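Protein SeqA (PDB 3SK7) negatively regulates the initiation of chromosome replication, probably by binding pairs of hemimethylated GATC sequences at the origin so that each chromosome is replicated once per cell cycle. Local coordinates at residues D25-M28 / L29-T33; S10-S14 / D15-G19; D58-Q61 / T62-S66. One frame throughout, in Å; residues are numbered along the deposited sequence. Where two conformers were deposited one is given.

Contact 1 (D25-M28 / L29-T33); sequences DRFM and LILST
The ring of F27 carries L31 on one face. CD1 of L31 sits over it, 3.8 Å from the ring centroid and 18° off the ring normal. This is a CH-pi contact, shifted toward the rim. The nearest ring atom is CZ of F27, 3.6 Å from CD1 of L31. The ring is put there by its first torsion: CG lies anti to the backbone N (chi1 175°). K91, M94 and V95 of helix 88-101 also touch the F27 side chain.

The two segments are consecutive turns of helix 23-37, and F27 and L31 are an i, i+4 pair on its buried side. Regular alpha-helical bonds join the turns. L29 N, I30 N, L31 N and S32 N donate to the carbonyls of D25, R26, F27 and M28. The bond from S32 N to M28 O measures 2.8 Å. CG1 of I30 lies 3.3 Å from R26 O.

T33 adds a bond within its own segment. Its OG1 donates to L29 O at 2.8 Å, and T33 N donates to the same oxygen at 2.9 Å. The two donors reach L29 O from opposite faces of its carbonyl plane. The hydroxyl thus turns back onto the preceding turn.

Two polar side chains have partners outside the segments. R26 pairs with the C-terminal carboxylate of I116 and donates to L20 O. S32 OG, in the conformer given, is hydrogen-bonded to P76 O.

The chemistry is therefore divided. L31 CD1 packs over one face of the F27 ring, while the buried hydroxyl of T33 is satisfied by L29 O. The I116 carboxylate and L20 O together would hold the R26 guanidinium in place, tying helix 23-37 to the C terminus.

Contact 2 (S10-S14 / D15-G19); sequences SLLIS and DEFAG
Helix 3-12 gives way here to the short helix 15-18, in a tight turn between two consecutive helices, with S14 as N-cap of the second. I13 is the first residue to leave helical backbone angles, and S14 is extended (phi/psi -76°/153°). Two backbone bonds frame the corner. S14 N donates to L11 O at 3.0 Å, and A18 N donates to S14 O, also at 3.0 Å.

The S14 hydroxyl works in both directions. It donates to L11 O at the end of the first helix and accepts from F17 N at the start of the second. OG stands between the backbone N and the carbonyl carbon (chi1 73°), where it can meet both partners. L11 O thus takes two bonds from S14, one from OG and one from N.

F17 fills the inside of the corner. L12 places CD2 over one face of its ring, 3.9 Å from CE2 of F17, and the two side chains run side by side in the same direction. L11 crosses F17 at about a right angle, with CG of L11 4.1 Å from CD1 of F17. Beyond the corner, L11 packs on T33 and L12 on helix 106-114. CB of F17 lies 3.4 Å from OG of S14 and 3.1 Å from O of L11.

Contact 3 (D58-Q61 / T62-S66); sequences DNEQ and TLLAS
Q61 and T62 adjoin in the chain and have the most surface buried by this contact; L64 follows. All three lie in the short helix 60-66, whose N-cap is N59. T62 meets the cap in two ways. Its backbone N donates to N59 OD1 at 3.0 Å, from above the carbonyl plane, 39° out of it. Its OG1 accepts from N59 ND2 at 2.9 Å, tilted 18° from the amide plane.

The other bond of ND2 goes to D58 OD1 at 2.8 Å and lies in the amide plane. N59 ND2 is thus shared between an aspartate and a threonine hydroxyl, which would fix the rotation of the amide.

In the conformer given, Q61 has its chain bent at chi2 (57°). The bend brings the amide back toward the next turn, with NE2 3.8 Å from CB of L64. The two side chains then cross at about a right angle. Q61 O accepts from A65 N at 2.7 Å, nearly straight along the carbonyl bond. L64 N donates to E60 O, and CD1 of L64 approaches CG of E60 at 4.1 Å.

The helix lies at the surface of the chain. L63 turns inward onto W81 of strand 81-82 and A57 of strand 56-57, while P72 in a loop touches E60, L63 and L64.

In the fold
From the N terminus, contact 2 comes first and turns the chain from helix 3-12 into helix 15-18. Contact 1 follows within helix 23-37, near the centre of the chain. Contact 3 comes last and takes in the N-cap and the whole of helix 60-66. The segments of each contact are consecutive, so none closes a long loop. The three run in series, and none nests in or crosses another. Contacts 1 and 2 touch: L29 packs on L11 and E16, and R26 on F17. This joins the N-terminal corner to helix 23-37. Contact 3 stands beside the small antiparallel sheet. Its centre is about 30 Å from that of contact 2, on the opposite side of the chain's centre.

Contact 1 (D25-M28 / L29-T33)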
loop_
_atom_site.group_PDB
_atom_site.type_symbol
_atom_site.label_atom_id
_atom_site.label_comp_id
_atom_site.label_asym_id
_atom_site.label_seq_id
_atom_site.Cartn_x
_atom_site.Cartn_y
_atom_site.Cartn_z
ATOM N N ASP A 25 -3.203 2.825 -9.274
ATOM C CA ASP A 25 -3.374 1.399 -9.430
ATOM C C ASP A 25 -2.121 0.651 -9.009
ATOM O O ASP A 25 -2.203 -0.428 -8.437
ATOM C CB ASP A 25 -3.745 1.054 -10.859
ATOM C CG ASP A 25 -5.086 1.658 -11.259
ATOM O OD1 ASP A 25 -6.094 1.529 -10.500
ATOM O OD2 ASP A 25 -5.105 2.282 -12.315
ATOM N N ARG A 26 -0.955 1.260 -9.236
ATOM C CA ARG A 26 0.263 0.663 -8.798
ATOM C C ARG A 26 0.296 0.679 -7.261
ATOM O O ARG A 26 0.644 -0.321 -6.626
ATOM C CB ARG A 26 1.443 1.434 -9.337
ATOM C CG ARG A 26 1.566 1.325 -10.841
ATOM C CD ARG A 26 2.941 1.712 -11.347
ATOM N NE ARG A 26 3.164 3.143 -11.263
ATOM C CZ ARG A 26 2.896 3.995 -12.250
ATOM N NH1 ARG A 26 2.370 3.558 -13.373
ATOM N NH2 ARG A 26 3.132 5.291 -12.117
ATOM N N PHE A 27 -0.077 1.822 -6.684
ATOM C CA PHE A 27 -0.206 1.994 -5.228
ATOM C C PHE A 27 -1.104 0.902 -4.654
ATOM O O PHE A 27 -0.750 0.209 -3.698
ATOM C CB PHE A 27 -0.755 3.389 -4.965
ATOM C CG PHE A 27 -1.074 3.709 -3.528
ATOM C CD1 PHE A 27 -0.076 3.840 -2.589
ATOM C CD2 PHE A 27 -2.370 3.950 -3.143
ATOM C CE1 PHE A 27 -0.366 4.218 -1.291
ATOM C CE2 PHE A 27 -2.654 4.322 -1.847
ATOM C CZ PHE A 27 -1.652 4.444 -0.926
ATOM N N MET A 28 -2.290 0.765 -5.229
ATOM C CA MET A 28 -3.228 -0.238 -4.762
ATOM C C MET A 28 -2.724 -1.685 -4.871
ATOM O O MET A 28 -2.914 -2.485 -3.938
ATOM C CB MET A 28 -4.572 -0.092 -5.475
ATOM C CG MET A 28 -5.370 1.142 -5.078
ATOM S SD MET A 28 -5.694 1.181 -3.318
ATOM C CE MET A 28 -7.139 2.173 -3.194
ATOM N N LEU A 29 -2.088 -2.013 -6.006
ATOM C CA LEU A 29 -1.592 -3.364 -6.179
ATOM C C LEU A 29 -0.432 -3.654 -5.220
ATOM O O LEU A 29 -0.308 -4.750 -4.701
ATOM C CB LEU A 29 -1.187 -3.608 -7.631
ATOM C CG LEU A 29 -0.693 -5.005 -7.984
ATOM C CD1 LEU A 29 -1.668 -6.071 -7.524
ATOM C CD2 LEU A 29 -0.457 -5.111 -9.478
ATOM N N ILE A 30 0.403 -2.664 -4.977
ATOM C CA ILE A 30 1.456 -2.810 -3.973
ATOM C C ILE A 30 0.866 -3.122 -2.586
ATOM O O ILE A 30 1.305 -4.074 -1.905
ATOM C CB ILE A 30 2.313 -1.545 -3.905
ATOM C CG1 ILE A 30 3.279 -1.486 -5.085
ATOM C CG2 ILE A 30 3.125 -1.479 -2.604
ATOM C CD1 ILE A 30 3.845 -0.101 -5.365
ATOM N N LEU A 31 -0.138 -2.344 -2.176
ATOM C CA LEU A 31 -0.793 -2.602 -0.895
ATOM C C LEU A 31 -1.469 -3.979 -0.853
ATOM O O LEU A 31 -1.335 -4.716 0.129
ATOM C CB LEU A 31 -1.786 -1.512 -0.564
ATOM C CG LEU A 31 -1.191 -0.124 -0.311
ATOM C CD1 LEU A 31 -2.289 0.919 -0.335
ATOM C CD2 LEU A 31 -0.448 -0.072 0.996
ATOM N N SER A 32 -2.179 -4.333 -1.917
ATOM C CA SER A 32 -2.825 -5.642 -1.959
ATOM C C SER A 32 -1.793 -6.742 -1.810
ATOM O O SER A 32 -2.044 -7.767 -1.155
ATOM C CB SER A 32 -3.571 -5.849 -3.281
ATOM O OG SER A 32 -4.691 -4.986 -3.419
ATOM N N THR A 33 -0.654 -6.549 -2.460
ATOM C CA THR A 33 0.391 -7.566 -2.463
ATOM C C THR A 33 1.037 -7.705 -1.085
ATOM O O THR A 33 1.312 -8.813 -0.625
ATOM C CB THR A 33 1.448 -7.267 -3.514
ATOM O OG1 THR A 33 0.854 -7.272 -4.816
ATOM C CG2 THR A 33 2.553 -8.318 -3.489
#

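Contact 2 (S10-S14 / D15-G19)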
loop_
_atom_site.group_PDB
_atom_site.type_symbol
_atom_site.label_atom_id
_atom_site.label_comp_id
_atom_site.label_asym_id
_atom_site.label_seq_id
_atom_site.Cartn_x
_atom_site.Cartn_y
_atom_site.Cartn_z
ATOM N N SER A 10 9.279 -9.788 -7.356
ATOM C CA SER A 10 8.501 -10.448 -8.393
ATOM C C SER A 10 7.329 -9.589 -8.868
ATOM O O SER A 10 7.039 -9.549 -10.077
ATOM C CB SER A 10 7.992 -11.805 -7.917
ATOM O OG SER A 10 9.059 -12.739 -7.759
ATOM N N LEU A 11 6.650 -8.907 -7.941
ATOM C CA LEU A 11 5.601 -7.972 -8.341
ATOM C C LEU A 11 6.121 -6.924 -9.338
ATOM O O LEU A 11 5.466 -6.626 -10.372
ATOM C CB LEU A 11 5.014 -7.275 -7.114
ATOM C CG LEU A 11 3.992 -6.177 -7.401
ATOM C CD1 LEU A 11 2.749 -6.772 -8.004
ATOM C CD2 LEU A 11 3.624 -5.435 -6.164
ATOM N N LEU A 12 7.265 -6.343 -9.012
ATOM C CA LEU A 12 7.737 -5.201 -9.769
ATOM C C LEU A 12 8.064 -5.562 -11.215
ATOM O O LEU A 12 8.003 -4.705 -12.095
ATOM C CB LEU A 12 8.965 -4.600 -9.110
ATOM C CG LEU A 12 8.763 -3.936 -7.762
ATOM C CD1 LEU A 12 10.055 -3.324 -7.280
ATOM C CD2 LEU A 12 7.714 -2.891 -7.883
ATOM N N ILE A 13 8.404 -6.823 -11.455
ATOM C CA ILE A 13 8.760 -7.253 -12.810
ATOM C C ILE A 13 7.633 -8.050 -13.484
ATOM O O ILE A 13 7.793 -8.557 -14.603
ATOM C CB ILE A 13 10.049 -8.086 -12.833
ATOM C CG1 ILE A 13 9.868 -9.418 -12.116
ATOM C CG2 ILE A 13 11.159 -7.288 -12.238
ATOM C CD1 ILE A 13 11.088 -10.336 -12.166
ATOM N N SER A 14 6.494 -8.131 -12.809
ATOM C CA SER A 14 5.334 -8.879 -13.311
ATOM C C SER A 14 4.596 -8.147 -14.420
ATOM O O SER A 14 4.610 -6.923 -14.513
ATOM C CB SER A 14 4.346 -9.199 -12.178
ATOM O OG SER A 14 3.615 -8.060 -11.750
ATOM N N ASP A 15 3.940 -8.916 -15.270
ATOM C CA ASP A 15 3.163 -8.330 -16.371
ATOM C C ASP A 15 2.016 -7.471 -15.833
ATOM O O ASP A 15 1.743 -6.392 -16.333
ATOM C CB ASP A 15 2.558 -9.431 -17.246
ATOM C CG ASP A 15 3.562 -10.082 -18.191
ATOM O OD1 ASP A 15 4.703 -9.601 -18.279
ATOM O OD2 ASP A 15 3.187 -11.069 -18.875
ATOM N N GLU A 16 1.376 -7.947 -14.770
ATOM C CA GLU A 16 0.229 -7.260 -14.204
ATOM C C GLU A 16 0.603 -5.862 -13.720
ATOM O O GLU A 16 -0.106 -4.903 -13.992
ATOM C CB GLU A 16 -0.412 -8.057 -13.068
ATOM C CG GLU A 16 -1.613 -7.304 -12.456
ATOM C CD GLU A 16 -2.198 -7.963 -11.208
ATOM O OE1 GLU A 16 -1.595 -8.934 -10.695
ATOM O OE2 GLU A 16 -3.271 -7.499 -10.739
ATOM N N PHE A 17 1.728 -5.759 -13.019
ATOM C CA PHE A 17 2.205 -4.484 -12.557
ATOM C C PHE A 17 2.687 -3.571 -13.689
ATOM O O PHE A 17 2.439 -2.362 -13.663
ATOM C CB PHE A 17 3.306 -4.697 -11.500
ATOM C CG PHE A 17 3.720 -3.431 -10.795
ATOM C CD1 PHE A 17 3.009 -2.962 -9.715
ATOM C CD2 PHE A 17 4.825 -2.711 -11.216
ATOM C CE1 PHE A 17 3.381 -1.807 -9.072
ATOM C CE2 PHE A 17 5.203 -1.562 -10.565
ATOM C CZ PHE A 17 4.467 -1.114 -9.489
ATOM N N ALA A 18 3.363 -4.162 -14.675
ATOM C CA ALA A 18 3.935 -3.404 -15.782
ATOM C C ALA A 18 2.903 -2.727 -16.610
ATOM O O ALA A 18 3.160 -1.685 -17.222
ATOM C CB ALA A 18 4.752 -4.335 -16.689
ATOM N N GLY A 19 1.730 -3.332 -16.654
ATOM C CA GLY A 19 0.653 -2.845 -17.493
ATOM C C GLY A 19 -0.025 -1.610 -16.941
ATOM O O GLY A 19 -0.791 -0.949 -17.619
#

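Contact 3 (D58-Q61 / T62-S66)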
loop_
_atom_site.group_PDB
_atom_site.type_symbol
_atom_site.label_atom_id
_atom_site.label_comp_id
_atom_site.label_asym_id
_atom_site.label_seq_id
_atom_site.Cartn_x
_atom_site.Cartn_y
_atom_site.Cartn_z
ATOM N N ASP A 58 -10.586 -0.254 8.386
ATOM C CA ASP A 58 -11.249 -1.478 7.933
ATOM C C ASP A 58 -12.649 -1.219 7.403
ATOM O O ASP A 58 -13.402 -2.149 7.133
ATOM C CB ASP A 58 -11.231 -2.580 9.000
ATOM C CG ASP A 58 -12.251 -2.359 10.089
ATOM O OD1 ASP A 58 -12.731 -1.220 10.244
ATOM O OD2 ASP A 58 -12.559 -3.333 10.809
ATOM N N ASN A 59 -12.963 0.048 7.180
ATOM C CA ASN A 59 -14.242 0.444 6.603
ATOM C C ASN A 59 -14.204 1.881 6.073
ATOM O O ASN A 59 -13.395 2.683 6.507
ATOM C CB ASN A 59 -15.353 0.293 7.620
ATOM C CG ASN A 59 -15.254 1.309 8.749
ATOM O OD1 ASN A 59 -15.885 2.355 8.699
ATOM N ND2 ASN A 59 -14.412 1.025 9.743
ATOM N N GLU A 60 -15.074 2.192 5.116
ATOM C CA GLU A 60 -15.086 3.491 4.456
ATOM C C GLU A 60 -15.449 4.642 5.408
ATOM O O GLU A 60 -14.879 5.737 5.346
ATOM C CB GLU A 60 -16.099 3.442 3.310
ATOM C CG GLU A 60 -16.201 4.712 2.521
ATOM C CD GLU A 60 -17.149 4.611 1.343
ATOM O OE1 GLU A 60 -18.039 3.722 1.327
ATOM O OE2 GLU A 60 -17.004 5.448 0.446
ATOM N N GLN A 61 -16.404 4.385 6.283
ATOM C CA GLN A 61 -16.972 5.446 7.096
ATOM C C GLN A 61 -15.970 6.050 8.062
ATOM O O GLN A 61 -15.964 7.256 8.283
ATOM C CB GLN A 61 -18.185 4.942 7.873
ATOM C CG GLN A 61 -18.880 6.039 8.688
ATOM C CD GLN A 61 -19.330 7.222 7.828
ATOM O OE1 GLN A 61 -20.149 7.068 6.918
ATOM N NE2 GLN A 61 -18.789 8.406 8.111
ATOM N N THR A 62 -15.135 5.213 8.642
ATOM C CA THR A 62 -14.109 5.697 9.559
ATOM C C THR A 62 -13.234 6.754 8.875
ATOM O O THR A 62 -12.839 7.780 9.469
ATOM C CB THR A 62 -13.232 4.548 10.061
ATOM O OG1 THR A 62 -14.000 3.695 10.920
ATOM C CG2 THR A 62 -12.030 5.079 10.812
ATOM N N LEU A 63 -12.936 6.511 7.606
ATOM C CA LEU A 63 -12.095 7.437 6.897
ATOM C C LEU A 63 -12.861 8.695 6.504
ATOM O O LEU A 63 -12.302 9.799 6.510
ATOM C CB LEU A 63 -11.465 6.784 5.659
ATOM C CG LEU A 63 -10.494 5.654 5.948
ATOM C CD1 LEU A 63 -9.990 5.065 4.622
ATOM C CD2 LEU A 63 -9.355 6.123 6.817
ATOM N N LEU A 64 -14.146 8.548 6.182
ATOM C CA LEU A 64 -14.974 9.733 5.964
ATOM C C LEU A 64 -15.181 10.539 7.257
ATOM O O LEU A 64 -15.297 11.765 7.225
ATOM C CB LEU A 64 -16.322 9.339 5.360
ATOM C CG LEU A 64 -16.240 8.785 3.945
ATOM C CD1 LEU A 64 -17.621 8.389 3.463
ATOM C CD2 LEU A 64 -15.650 9.764 3.014
ATOM N N ALA A 65 -15.182 9.862 8.402
ATOM C CA ALA A 65 -15.278 10.547 9.691
ATOM C C ALA A 65 -14.011 11.335 9.955
ATOM O O ALA A 65 -14.056 12.390 10.573
ATOM C CB ALA A 65 -15.496 9.551 10.805
ATOM N N SER A 66 -12.861 10.817 9.531
ATOM C CA SER A 66 -11.625 11.609 9.616
ATOM C C SER A 66 -11.602 12.857 8.701
ATOM O O SER A 66 -10.999 13.863 9.051
ATOM C CB SER A 66 -10.383 10.744 9.388
ATOM O OG SER A 66 -10.223 10.419 8.023
#